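Local atomic coordinates of possible adhesin (Caldicellulosiruptor kronotskyensis, PDB entry 4WA0), a protein that probably mediates attachment of the cell to cellulose as a tapirin, this chain being its C-terminal beta-helix domain, which binds a magnesium ion. Residues A[63-68]-A[328-333]. Numbering follows the deposited sequence.
Sequences DSRCRD and NPYAGL
Tyr330 lays its ring against Asp63, Arg65 and Cys66, joining two loops that project from the beta-helix. One loop precedes strand 69-73 and the other precedes strand 333-337. Each holds a type I beta turn opened by an Asx turn. In the first, Asp63 OD1 accepts from Arg65 N through its anti lone pair. In the second, Asn328 OD1 accepts from Tyr330 N, which sits above the amide carbonyl plane.

Tyr330 CG is anti to its own carbonyl carbon, and the ring reaches toward the turn of residues 63-66. The Asp63 carboxylate stacks over one face, its plane only 21° from that of the ring. It lies toward the rim, with Asp63 CG 3.7 Å from Tyr330 CE2. The Arg65 chain bends at chi3 (-65°), which turns NE back toward Asp63. Arg65 then grips the carboxylate side-on. NE bonds to Asp63 OD1 at 2.9 Å and NH2 bonds to Asp63 OD2 at 3.0 Å, both nearly straight. Asp63 OD1 thus takes two N-H groups. The salt bridge ties the guanidinium to the stacked carboxylate, with Tyr330 CD2 over the guanidinium centre. The guanidinium and ring planes are 39° apart, so this is a tilted contact and not a flat stack.

Arg65 CB packs on Tyr330 CG at 3.6 Å. Cys66 CB meets the ring at CE1, and its sulfur lies at the ring edge. No hydrogen bond links the two segments directly, but Tyr330 OH bonds to Asp61 OD2, just before the first turn. Tyr330 OH also touches Asp63 CB at 3.4 Å.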
ATOM      1  N   ASP A  63     -12.229 -17.442  -2.356  1.00 15.06           N
ATOM      2  CA  ASP A  63     -12.818 -17.748  -3.696  1.00 15.82           C
ATOM      3  C   ASP A  63     -11.707 -18.228  -4.619  1.00 15.14           C
ATOM      4  O   ASP A  63     -10.588 -17.689  -4.673  1.00 14.62           O
ATOM      5  CB  ASP A  63     -13.581 -16.572  -4.262  1.00 16.80           C
ATOM      6  CG  ASP A  63     -14.470 -16.954  -5.466  1.00 17.13           C
ATOM      7  OD1 ASP A  63     -13.929 -17.233  -6.557  1.00 16.77           O
ATOM      8  OD2 ASP A  63     -15.697 -16.949  -5.254  1.00 18.24           O
ATOM      9  N   SER A  64     -11.958 -19.296  -5.330  1.00 13.94           N
ATOM     10  CA  SER A  64     -10.934 -19.828  -6.244  1.00 13.73           C
ATOM     11  C   SER A  64     -10.521 -18.870  -7.390  1.00 13.66           C
ATOM     12  O   SER A  64      -9.476 -19.068  -7.996  1.00 13.87           O
ATOM     13  CB  SER A  64     -11.336 -21.201  -6.775  1.00 15.96           C
ATOM     14  OG  SER A  64     -12.514 -21.048  -7.526  1.00 16.46           O
ATOM     15  N   ARG A  65     -11.307 -17.826  -7.640  1.00 12.08           N
ATOM     16  CA  ARG A  65     -10.990 -16.810  -8.642  1.00 12.41           C
ATOM     17  C   ARG A  65     -10.070 -15.769  -8.083  1.00 11.94           C
ATOM     18  O   ARG A  65      -9.658 -14.867  -8.805  1.00 14.59           O
ATOM     19  CB  ARG A  65     -12.264 -16.154  -9.138  1.00 14.78           C
ATOM     20  CG  ARG A  65     -13.112 -17.122  -9.989  1.00 14.20           C
ATOM     21  CD  ARG A  65     -14.514 -16.599 -10.211  1.00 15.00           C
ATOM     22  NE  ARG A  65     -15.256 -16.519  -8.996  1.00 16.77           N
ATOM     23  CZ  ARG A  65     -16.462 -16.002  -8.894  1.00 18.46           C
ATOM     24  NH1 ARG A  65     -17.081 -15.527  -9.992  1.00 20.34           N
ATOM     25  NH2 ARG A  65     -17.065 -15.957  -7.734  1.00 19.04           N
ATOM     26  N   CYS A  66      -9.856 -15.851  -6.757  1.00 12.21           N
ATOM     27  CA  CYS A  66      -8.955 -14.942  -6.051  1.00 11.64           C
ATOM     28  C   CYS A  66      -7.606 -15.630  -5.885  1.00 13.52           C
ATOM     29  O   CYS A  66      -7.284 -16.628  -6.559  1.00 13.47           O
ATOM     30  CB  CYS A  66      -9.548 -14.487  -4.734  1.00 11.04           C
ATOM     31  SG  CYS A  66      -8.876 -12.843  -4.181  1.00 12.18           S
ATOM     32  N   ARG A  67      -6.814 -15.126  -4.967  1.00 11.88           N
ATOM     33  CA  ARG A  67      -5.398 -15.539  -4.865  1.00 11.05           C
ATOM     34  C   ARG A  67      -4.823 -14.911  -3.612  1.00 11.58           C
ATOM     35  O   ARG A  67      -5.510 -14.236  -2.851  1.00 13.45           O
ATOM     36  CB  ARG A  67      -4.591 -15.146  -6.085  1.00 12.35           C
ATOM     37  CG  ARG A  67      -4.424 -13.645  -6.253  1.00 12.69           C
ATOM     38  CD  ARG A  67      -3.973 -13.247  -7.677  1.00 15.24           C
ATOM     39  NE  ARG A  67      -3.873 -11.816  -7.722  1.00 13.24           N
ATOM     40  CZ  ARG A  67      -3.516 -11.102  -8.755  1.00 15.06           C
ATOM     41  NH1 ARG A  67      -3.235 -11.716  -9.897  1.00 17.39           N
ATOM     42  NH2 ARG A  67      -3.421  -9.801  -8.663  1.00 13.89           N
ATOM     43  N   ASP A  68      -3.556 -15.177  -3.368  1.00 11.76           N
ATOM     44  CA  ASP A  68      -2.886 -14.701  -2.141  1.00 10.41           C
ATOM     45  C   ASP A  68      -2.514 -13.232  -2.390  1.00 11.84           C
ATOM     46  O   ASP A  68      -2.484 -12.797  -3.524  1.00 11.13           O
ATOM     47  CB  ASP A  68      -1.607 -15.483  -1.861  1.00 10.74           C
ATOM     48  CG  ASP A  68      -1.859 -16.950  -1.418  1.00 12.25           C
ATOM     49  OD1 ASP A  68      -2.863 -17.232  -0.760  1.00 12.98           O
ATOM     50  OD2 ASP A  68      -0.984 -17.802  -1.721  1.00 13.26           O
ATOM     51  N   ASN A 328     -17.629  -8.894 -12.834  1.00 35.15           N
ATOM     52  CA  ASN A 328     -17.224 -10.105 -12.102  1.00 31.02           C
ATOM     53  C   ASN A 328     -16.271  -9.519 -11.088  1.00 24.75           C
ATOM     54  O   ASN A 328     -15.313  -8.890 -11.519  1.00 21.88           O
ATOM     55  CB  ASN A 328     -16.474 -10.998 -13.101  1.00 29.29           C
ATOM     56  CG  ASN A 328     -15.442 -11.937 -12.464  1.00 30.41           C
ATOM     57  OD1 ASN A 328     -15.450 -12.217 -11.257  1.00 30.44           O
ATOM     58  ND2 ASN A 328     -14.534 -12.451 -13.315  1.00 32.76           N
ATOM     59  N   PRO A 329     -16.550  -9.662  -9.778  1.00 26.45           N
ATOM     60  CA  PRO A 329     -15.705  -8.942  -8.841  1.00 25.81           C
ATOM     61  C   PRO A 329     -14.250  -9.366  -8.934  1.00 20.67           C
ATOM     62  O   PRO A 329     -13.400  -8.629  -8.468  1.00 19.87           O
ATOM     63  CB  PRO A 329     -16.281  -9.310  -7.445  1.00 28.26           C
ATOM     64  CG  PRO A 329     -17.416 -10.270  -7.672  1.00 29.70           C
ATOM     65  CD  PRO A 329     -17.303 -10.730  -9.084  1.00 27.04           C
ATOM     66  N   TYR A 330     -13.964 -10.539  -9.517  1.00 16.87           N
ATOM     67  CA  TYR A 330     -12.614 -11.042  -9.632  1.00 15.62           C
ATOM     68  C   TYR A 330     -11.920 -10.722 -10.962  1.00 15.24           C
ATOM     69  O   TYR A 330     -10.825 -11.219 -11.203  1.00 14.85           O
ATOM     70  CB  TYR A 330     -12.586 -12.580  -9.345  1.00 16.13           C
ATOM     71  CG  TYR A 330     -13.115 -12.891  -7.977  1.00 14.63           C
ATOM     72  CD1 TYR A 330     -12.299 -12.689  -6.845  1.00 13.98           C
ATOM     73  CD2 TYR A 330     -14.455 -13.207  -7.779  1.00 16.26           C
ATOM     74  CE1 TYR A 330     -12.809 -12.876  -5.544  1.00 15.39           C
ATOM     75  CE2 TYR A 330     -14.987 -13.397  -6.489  1.00 16.94           C
ATOM     76  CZ  TYR A 330     -14.140 -13.241  -5.378  1.00 16.83           C
ATOM     77  OH  TYR A 330     -14.637 -13.298  -4.087  1.00 16.58           O
ATOM     78  N   ALA A 331     -12.538  -9.899 -11.824  1.00 15.81           N
ATOM     79  CA  ALA A 331     -12.008  -9.650 -13.171  1.00 16.83           C
ATOM     80  C   ALA A 331     -10.506  -9.260 -13.118  1.00 15.20           C
ATOM     81  O   ALA A 331      -9.649  -9.722 -13.894  1.00 15.66           O
ATOM     82  CB  ALA A 331     -12.860  -8.574 -13.860  1.00 17.50           C
ATOM     83  N   GLY A 332     -10.212  -8.376 -12.167  1.00 14.44           N
ATOM     84  CA  GLY A 332      -8.843  -7.916 -11.936  1.00 13.09           C
ATOM     85  C   GLY A 332      -8.414  -6.692 -12.750  1.00 13.72           C
ATOM     86  O   GLY A 332      -9.051  -6.353 -13.765  1.00 14.07           O
ATOM     87  N   LEU A 333      -7.372  -6.028 -12.272  1.00 11.40           N
ATOM     88  CA  LEU A 333      -6.791  -4.883 -12.933  1.00 12.00           C
ATOM     89  C   LEU A 333      -5.297  -5.074 -12.787  1.00 12.23           C
ATOM     90  O   LEU A 333      -4.823  -5.280 -11.651  1.00 11.97           O
ATOM     91  CB  LEU A 333      -7.138  -3.555 -12.264  1.00 12.98           C
ATOM     92  CG  LEU A 333      -6.426  -2.281 -12.837  1.00 13.54           C
ATOM     93  CD1 LEU A 333      -6.874  -2.022 -14.269  1.00 14.13           C
ATOM     94  CD2 LEU A 333      -6.756  -1.042 -11.992  1.00 12.55           C
TER